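Local coordinates for protein glucose-6-phosphate 1-dehydrogenase (Kluyveromyces lactis, PDB 7E6I) that oxidises glucose 6-phosphate to 6-phosphogluconolactone with NADP+ as the acceptor, the first and rate-limiting step of the oxidative pentose phosphate pathway, at residues A205-E210 with E326-V331; N211-Q216 with R349-R354. One frame throughout, in Å; residues are numbered along the deposited sequence.

Contact 1: residues A205-E210 with E326-V331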
loop_
_atom_site.group_PDB
_atom_site.type_symbol
_atom_site.label_atom_id
_atom_site.label_comp_id
_atom_site.label_asym_id
_atom_site.label_seq_id
_atom_site.Cartn_x
_atom_site.Cartn_y
_atom_site.Cartn_z
ATOM N N ALA A 205 -19.804 0.386 -17.770
ATOM C CA ALA A 205 -20.809 -0.457 -18.402
ATOM C C ALA A 205 -20.279 -1.844 -18.710
ATOM O O ALA A 205 -21.075 -2.769 -18.890
ATOM C CB ALA A 205 -21.307 0.183 -19.699
ATOM N N ALA A 206 -18.958 -2.005 -18.779
ATOM C CA ALA A 206 -18.315 -3.256 -19.151
ATOM C C ALA A 206 -17.716 -3.973 -17.954
ATOM O O ALA A 206 -17.118 -5.041 -18.117
ATOM C CB ALA A 206 -17.215 -2.994 -20.190
ATOM N N TRP A 207 -17.850 -3.396 -16.765
ATOM C CA TRP A 207 -17.088 -3.809 -15.589
ATOM C C TRP A 207 -17.896 -4.839 -14.806
ATOM O O TRP A 207 -18.381 -4.594 -13.695
ATOM C CB TRP A 207 -16.769 -2.597 -14.735
ATOM C CG TRP A 207 -15.547 -2.725 -13.938
ATOM C CD1 TRP A 207 -15.424 -3.273 -12.688
ATOM C CD2 TRP A 207 -14.251 -2.257 -14.302
ATOM N NE1 TRP A 207 -14.127 -3.176 -12.264
ATOM C CE2 TRP A 207 -13.385 -2.557 -13.238
ATOM C CE3 TRP A 207 -13.735 -1.624 -15.432
ATOM C CZ2 TRP A 207 -12.025 -2.246 -13.268
ATOM C CZ3 TRP A 207 -12.379 -1.310 -15.457
ATOM C CH2 TRP A 207 -11.544 -1.628 -14.385
ATOM N N ASN A 208 -18.042 -6.012 -15.411
ATOM C CA ASN A 208 -18.960 -7.005 -14.875
ATOM C C ASN A 208 -18.638 -8.333 -15.544
ATOM O O ASN A 208 -17.922 -8.386 -16.551
ATOM C CB ASN A 208 -20.426 -6.586 -15.110
ATOM C CG ASN A 208 -20.665 -6.108 -16.538
ATOM O OD1 ASN A 208 -20.373 -6.838 -17.498
ATOM N ND2 ASN A 208 -21.157 -4.873 -16.693
ATOM N N LYS A 209 -19.191 -9.407 -14.977
ATOM C CA LYS A 209 -18.969 -10.736 -15.526
ATOM C C LYS A 209 -19.474 -10.875 -16.956
ATOM O O LYS A 209 -19.038 -11.787 -17.667
ATOM C CB LYS A 209 -19.626 -11.784 -14.630
ATOM C CG LYS A 209 -21.132 -11.825 -14.719
ATOM C CD LYS A 209 -21.739 -12.567 -13.532
ATOM C CE LYS A 209 -23.238 -12.770 -13.746
ATOM N NZ LYS A 209 -23.979 -11.497 -13.612
ATOM N N GLU A 210 -20.386 -10.007 -17.399
ATOM C CA GLU A 210 -20.873 -10.113 -18.769
ATOM C C GLU A 210 -19.820 -9.679 -19.781
ATOM O O GLU A 210 -19.919 -10.049 -20.950
ATOM C CB GLU A 210 -22.161 -9.286 -18.949
ATOM C CG GLU A 210 -23.414 -9.902 -18.281
ATOM C CD GLU A 210 -23.459 -9.698 -16.756
ATOM O OE1 GLU A 210 -22.887 -8.704 -16.262
ATOM O OE2 GLU A 210 -24.063 -10.537 -16.047
ATOM N N GLU A 326 -23.065 -10.860 -7.693
ATOM C CA GLU A 326 -23.711 -10.722 -8.989
ATOM C C GLU A 326 -22.766 -10.148 -10.044
ATOM O O GLU A 326 -22.826 -10.549 -11.218
ATOM C CB GLU A 326 -24.951 -9.851 -8.853
ATOM C CG GLU A 326 -25.688 -9.706 -10.153
ATOM C CD GLU A 326 -27.142 -9.381 -9.944
ATOM O OE1 GLU A 326 -27.449 -8.203 -9.633
ATOM O OE2 GLU A 326 -27.971 -10.309 -10.091
ATOM N N ARG A 327 -21.894 -9.204 -9.653
ATOM C CA ARG A 327 -21.018 -8.570 -10.631
ATOM C C ARG A 327 -19.915 -9.517 -11.091
ATOM O O ARG A 327 -19.530 -9.497 -12.266
ATOM C CB ARG A 327 -20.415 -7.282 -10.055
ATOM C CG ARG A 327 -19.438 -6.570 -11.006
ATOM C CD ARG A 327 -18.954 -5.231 -10.444
ATOM N NE ARG A 327 -20.096 -4.456 -9.991
ATOM C CZ ARG A 327 -20.845 -3.698 -10.788
ATOM N NH1 ARG A 327 -20.535 -3.582 -12.080
ATOM N NH2 ARG A 327 -21.898 -3.057 -10.290
ATOM N N TRP A 328 -19.405 -10.367 -10.195
ATOM C CA TRP A 328 -18.141 -11.058 -10.439
ATOM C C TRP A 328 -18.252 -12.569 -10.531
ATOM O O TRP A 328 -17.234 -13.243 -10.734
ATOM C CB TRP A 328 -17.125 -10.693 -9.346
ATOM C CG TRP A 328 -16.748 -9.236 -9.415
ATOM C CD1 TRP A 328 -16.968 -8.289 -8.467
ATOM C CD2 TRP A 328 -16.103 -8.579 -10.502
ATOM N NE1 TRP A 328 -16.480 -7.075 -8.884
ATOM C CE2 TRP A 328 -15.946 -7.225 -10.137
ATOM C CE3 TRP A 328 -15.624 -9.009 -11.752
ATOM C CZ2 TRP A 328 -15.355 -6.282 -10.980
ATOM C CZ3 TRP A 328 -15.022 -8.072 -12.596
ATOM C CH2 TRP A 328 -14.905 -6.717 -12.203
ATOM N N ASP A 329 -19.447 -13.113 -10.413
ATOM C CA ASP A 329 -19.611 -14.548 -10.303
ATOM C C ASP A 329 -18.999 -15.283 -11.495
ATOM O O ASP A 329 -19.395 -15.073 -12.644
ATOM C CB ASP A 329 -21.094 -14.855 -10.184
ATOM C CG ASP A 329 -21.346 -16.298 -9.995
ATOM O OD1 ASP A 329 -20.688 -16.901 -9.125
ATOM O OD2 ASP A 329 -22.182 -16.830 -10.736
ATOM N N GLY A 330 -18.039 -16.156 -11.219
ATOM C CA GLY A 330 -17.401 -16.917 -12.272
ATOM C C GLY A 330 -16.257 -16.226 -13.004
ATOM O O GLY A 330 -15.661 -16.838 -13.895
ATOM N N VAL A 331 -15.933 -14.980 -12.674
ATOM C CA VAL A 331 -14.790 -14.319 -13.298
ATOM C C VAL A 331 -13.528 -14.780 -12.584
ATOM O O VAL A 331 -13.384 -14.552 -11.372
ATOM C CB VAL A 331 -14.921 -12.789 -13.251
ATOM C CG1 VAL A 331 -13.723 -12.135 -13.908
ATOM C CG2 VAL A 331 -16.204 -12.343 -13.928
HETATM O O HOH W 1 -22.009 -2.628 -14.723
#
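Lys209 lays its aliphatic chain over the backbone of residues 326-331: CB rests against CG2 of Val331 (3.5 Å), and CD lies between the carbonyl oxygens of Glu326 and Asp329. A bend at the last torsion (chi4 -72°) turns NZ to Glu326 O, met at 2.8 Å in the carbonyl plane. NZ also forms a salt bridge with Glu210 OE2 (2.6 Å), on the syn side of the carboxylate. At the root of the lysine, its backbone N donates to Arg327 O. The partners are two irregular loops of the C-terminal domain, one leading into strand 212-220 and the other into strand 333-338, its neighbour in the mixed sheet; the second loop closes with a type II beta turn from Trp328 to Val331. Arg327 reaches back across the loops, and its NH1 binds Trp207 O at 2.9 Å, with the oxygen almost in the guanidinium plane, while NH2 forms a salt bridge with Glu256. A water accepts from both this NH1 and Asn208 ND2, while Asn208 OD1 accepts from Asn211 ND2. Beyond the arginine the two indoles meet obliquely, their planes at 79°: CZ2 of Trp328 lies 3.5 Å from CD1 of Trp207, and the CG of Arg327 sits over one face of the Trp328 ring, toward its rim. Trp207 NE1 donates to Leu253 O and Trp328 NE1 to Thr254 O.

Contact 2: residues N211-Q216 with R349-R354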
loop_
_atom_site.group_PDB
_atom_site.type_symbol
_atom_site.label_atom_id
_atom_site.label_comp_id
_atom_site.label_asym_id
_atom_site.label_seq_id
_atom_site.Cartn_x
_atom_site.Cartn_y
_atom_site.Cartn_z
ATOM N N ASN A 211 -18.805 -8.918 -19.365
ATOM C CA ASN A 211 -17.854 -8.364 -20.311
ATOM C C ASN A 211 -16.400 -8.588 -19.941
ATOM O O ASN A 211 -15.530 -8.296 -20.772
ATOM C CB ASN A 211 -18.090 -6.854 -20.483
ATOM C CG ASN A 211 -19.443 -6.541 -21.105
ATOM O OD1 ASN A 211 -19.611 -6.600 -22.325
ATOM N ND2 ASN A 211 -20.410 -6.205 -20.268
ATOM N N ILE A 212 -16.097 -9.080 -18.740
ATOM C CA ILE A 212 -14.722 -9.257 -18.302
ATOM C C ILE A 212 -14.414 -10.753 -18.233
ATOM O O ILE A 212 -15.112 -11.522 -17.562
ATOM C CB ILE A 212 -14.461 -8.546 -16.964
ATOM C CG1 ILE A 212 -14.391 -7.042 -17.217
ATOM C CG2 ILE A 212 -13.160 -9.075 -16.287
ATOM C CD1 ILE A 212 -14.262 -6.191 -15.947
ATOM N N GLN A 213 -13.367 -11.145 -18.955
ATOM C CA GLN A 213 -12.850 -12.511 -19.023
ATOM C C GLN A 213 -11.866 -12.816 -17.900
ATOM O O GLN A 213 -11.764 -13.965 -17.454
ATOM C CB GLN A 213 -12.101 -12.689 -20.343
ATOM C CG GLN A 213 -12.475 -13.850 -21.132
ATOM C CD GLN A 213 -11.845 -13.823 -22.500
ATOM O OE1 GLN A 213 -12.543 -13.661 -23.484
ATOM N NE2 GLN A 213 -10.522 -13.995 -22.574
ATOM N N SER A 214 -11.110 -11.810 -17.467
ATOM C CA SER A 214 -9.910 -12.031 -16.676
ATOM C C SER A 214 -9.490 -10.734 -16.007
ATOM O O SER A 214 -9.370 -9.696 -16.672
ATOM C CB SER A 214 -8.792 -12.552 -17.572
ATOM O OG SER A 214 -7.554 -12.484 -16.916
ATOM N N VAL A 215 -9.234 -10.811 -14.706
ATOM C CA VAL A 215 -8.668 -9.723 -13.926
ATOM C C VAL A 215 -7.338 -10.189 -13.354
ATOM O O VAL A 215 -7.258 -11.280 -12.782
ATOM C CB VAL A 215 -9.619 -9.305 -12.800
ATOM C CG1 VAL A 215 -8.987 -8.212 -11.950
ATOM C CG2 VAL A 215 -10.962 -8.891 -13.396
ATOM N N GLN A 216 -6.310 -9.350 -13.475
ATOM C CA GLN A 216 -4.967 -9.640 -12.976
ATOM C C GLN A 216 -4.419 -8.428 -12.237
ATOM O O GLN A 216 -4.474 -7.309 -12.763
ATOM C CB GLN A 216 -4.016 -9.974 -14.123
ATOM C CG GLN A 216 -4.141 -11.363 -14.713
ATOM C CD GLN A 216 -3.075 -11.608 -15.769
ATOM O OE1 GLN A 216 -1.929 -11.935 -15.437
ATOM N NE2 GLN A 216 -3.434 -11.435 -17.041
ATOM N N ARG A 349 -4.250 -5.742 -15.136
ATOM C CA ARG A 349 -4.560 -6.145 -16.505
ATOM C C ARG A 349 -5.952 -6.745 -16.525
ATOM O O ARG A 349 -6.227 -7.705 -15.799
ATOM C CB ARG A 349 -3.536 -7.150 -17.035
ATOM C CG ARG A 349 -3.623 -7.437 -18.530
ATOM C CD ARG A 349 -2.485 -8.367 -18.945
ATOM N NE ARG A 349 -1.218 -7.650 -18.896
ATOM C CZ ARG A 349 -0.775 -6.903 -19.900
ATOM N NH1 ARG A 349 -1.493 -6.818 -21.030
ATOM N NH2 ARG A 349 0.375 -6.242 -19.777
ATOM N N ILE A 350 -6.822 -6.194 -17.356
ATOM C CA ILE A 350 -8.197 -6.646 -17.440
ATOM C C ILE A 350 -8.470 -7.008 -18.891
ATOM O O ILE A 350 -8.260 -6.181 -19.781
ATOM C CB ILE A 350 -9.169 -5.570 -16.932
ATOM C CG1 ILE A 350 -9.023 -5.491 -15.412
ATOM C CG2 ILE A 350 -10.583 -5.922 -17.331
ATOM C CD1 ILE A 350 -9.609 -4.302 -14.790
ATOM N N GLN A 351 -8.873 -8.250 -19.134
ATOM C CA GLN A 351 -9.202 -8.711 -20.474
ATOM C C GLN A 351 -10.712 -8.814 -20.618
ATOM O O GLN A 351 -11.383 -9.404 -19.763
ATOM C CB GLN A 351 -8.572 -10.066 -20.787
ATOM C CG GLN A 351 -8.511 -10.290 -22.271
ATOM C CD GLN A 351 -7.748 -11.534 -22.676
ATOM O OE1 GLN A 351 -7.985 -12.602 -22.146
ATOM N NE2 GLN A 351 -6.840 -11.394 -23.634
ATOM N N PHE A 352 -11.240 -8.257 -21.700
ATOM C CA PHE A 352 -12.678 -8.257 -21.919
ATOM C C PHE A 352 -13.099 -9.401 -22.835
ATOM O O PHE A 352 -12.288 -9.997 -23.547
ATOM C CB PHE A 352 -13.115 -6.903 -22.476
ATOM C CG PHE A 352 -12.896 -5.779 -21.501
ATOM C CD1 PHE A 352 -13.863 -5.469 -20.549
ATOM C CD2 PHE A 352 -11.708 -5.062 -21.499
ATOM C CE1 PHE A 352 -13.661 -4.446 -19.633
ATOM C CE2 PHE A 352 -11.505 -4.037 -20.582
ATOM C CZ PHE A 352 -12.479 -3.729 -19.656
ATOM N N ARG A 353 -14.385 -9.729 -22.778
ATOM C CA ARG A 353 -14.908 -10.861 -23.533
ATOM C C ARG A 353 -15.079 -10.511 -25.002
ATOM O O ARG A 353 -15.260 -9.351 -25.370
ATOM C CB ARG A 353 -16.255 -11.305 -22.986
ATOM C CG ARG A 353 -16.172 -12.060 -21.717
ATOM C CD ARG A 353 -17.541 -12.569 -21.319
ATOM N NE ARG A 353 -17.560 -12.869 -19.894
ATOM C CZ ARG A 353 -17.076 -13.983 -19.347
ATOM N NH1 ARG A 353 -16.542 -14.937 -20.118
ATOM N NH2 ARG A 353 -17.136 -14.141 -18.024
ATOM N N ARG A 354 -15.027 -11.535 -25.838
ATOM C CA ARG A 354 -15.424 -11.443 -27.232
ATOM C C ARG A 354 -16.774 -12.132 -27.424
ATOM O O ARG A 354 -17.115 -13.073 -26.701
ATOM C CB ARG A 354 -14.370 -12.087 -28.146
ATOM C CG ARG A 354 -13.274 -11.113 -28.602
ATOM C CD ARG A 354 -13.627 -10.345 -29.924
ATOM N NE ARG A 354 -14.641 -9.287 -29.764
ATOM C CZ ARG A 354 -14.372 -8.008 -29.485
ATOM N NH1 ARG A 354 -13.126 -7.576 -29.336
ATOM N NH2 ARG A 354 -15.365 -7.146 -29.340
HETATM O O HOH W 2 -14.408 -14.379 -25.315
HETATM O O HOH W 3 -6.340 -10.302 -17.412
#
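Gln213 sets its CB 3.4 Å from Gln351 O; its CG then passes CG of Arg353, and the extended chain (chi2 171°) brings CD near both Phe352 O and Gln351 OE1. At the tip, OE1 accepts from a water that in turn accepts from Arg354 N, whereas NE2 donates to Gly479 O. Although NE2 also lies 2.9 Å from Gln351 OE1, the angle is too poor for a hydrogen bond, and that oxygen is bound instead by Thr481 N. An alanine here would probably leave Gly479 O without this donor and the bridging water without its glutamine acceptor. The backbone here forms a classic beta bulge in the antiparallel pairing of strands 212-220 and 345-352: Gln213 N binds Gln351 O at 2.8 Å, Ser214 N adds a weak bond to the same oxygen, and the register shifts by one residue. Past the bulge the pairing is regular, and a second water joins Ser214 OG, Gln216 NE2 and Arg349 O; Gln216 OE1 accepts from Arg336 NE. Before it, Ile212 lies alongside Phe352, with CG1 3.6 Å from ring atom CE1, while its CD1 touches CG2 of Ile350, which also sits over one face of the phenylalanine ring, near the rim. Arg353 N binds Asn211 O at 2.7 Å; one face of its guanidinium lies over Ile212 O, without a hydrogen bond, while NE donates to Lys209 O.

Overall arrangement
Contacts 1 and 2 share a continuous run of chain, 205-210 leading into 211-216, while their partner segments 326-331 and 349-354 come later; their centres lie 9 Å apart. Lys209 O probably accepts a hydrogen bond from Arg353 NE at 2.9 Å, and CH2 of Trp207 packs 3.3 Å from CD1 of Ile350, so the loop lies against the strand pair. Both lie in the C-terminal domain, and neither contains a residue of the glucose 6-phosphate pocket seen in the crystal. Contact 2 contains Arg349 and binds Arg336 of the second NADP+ site, assigned by similarity; the Trp207 side chain is about 9 Å from that of the site's Leu380 and about 10 Å from that of Arg349.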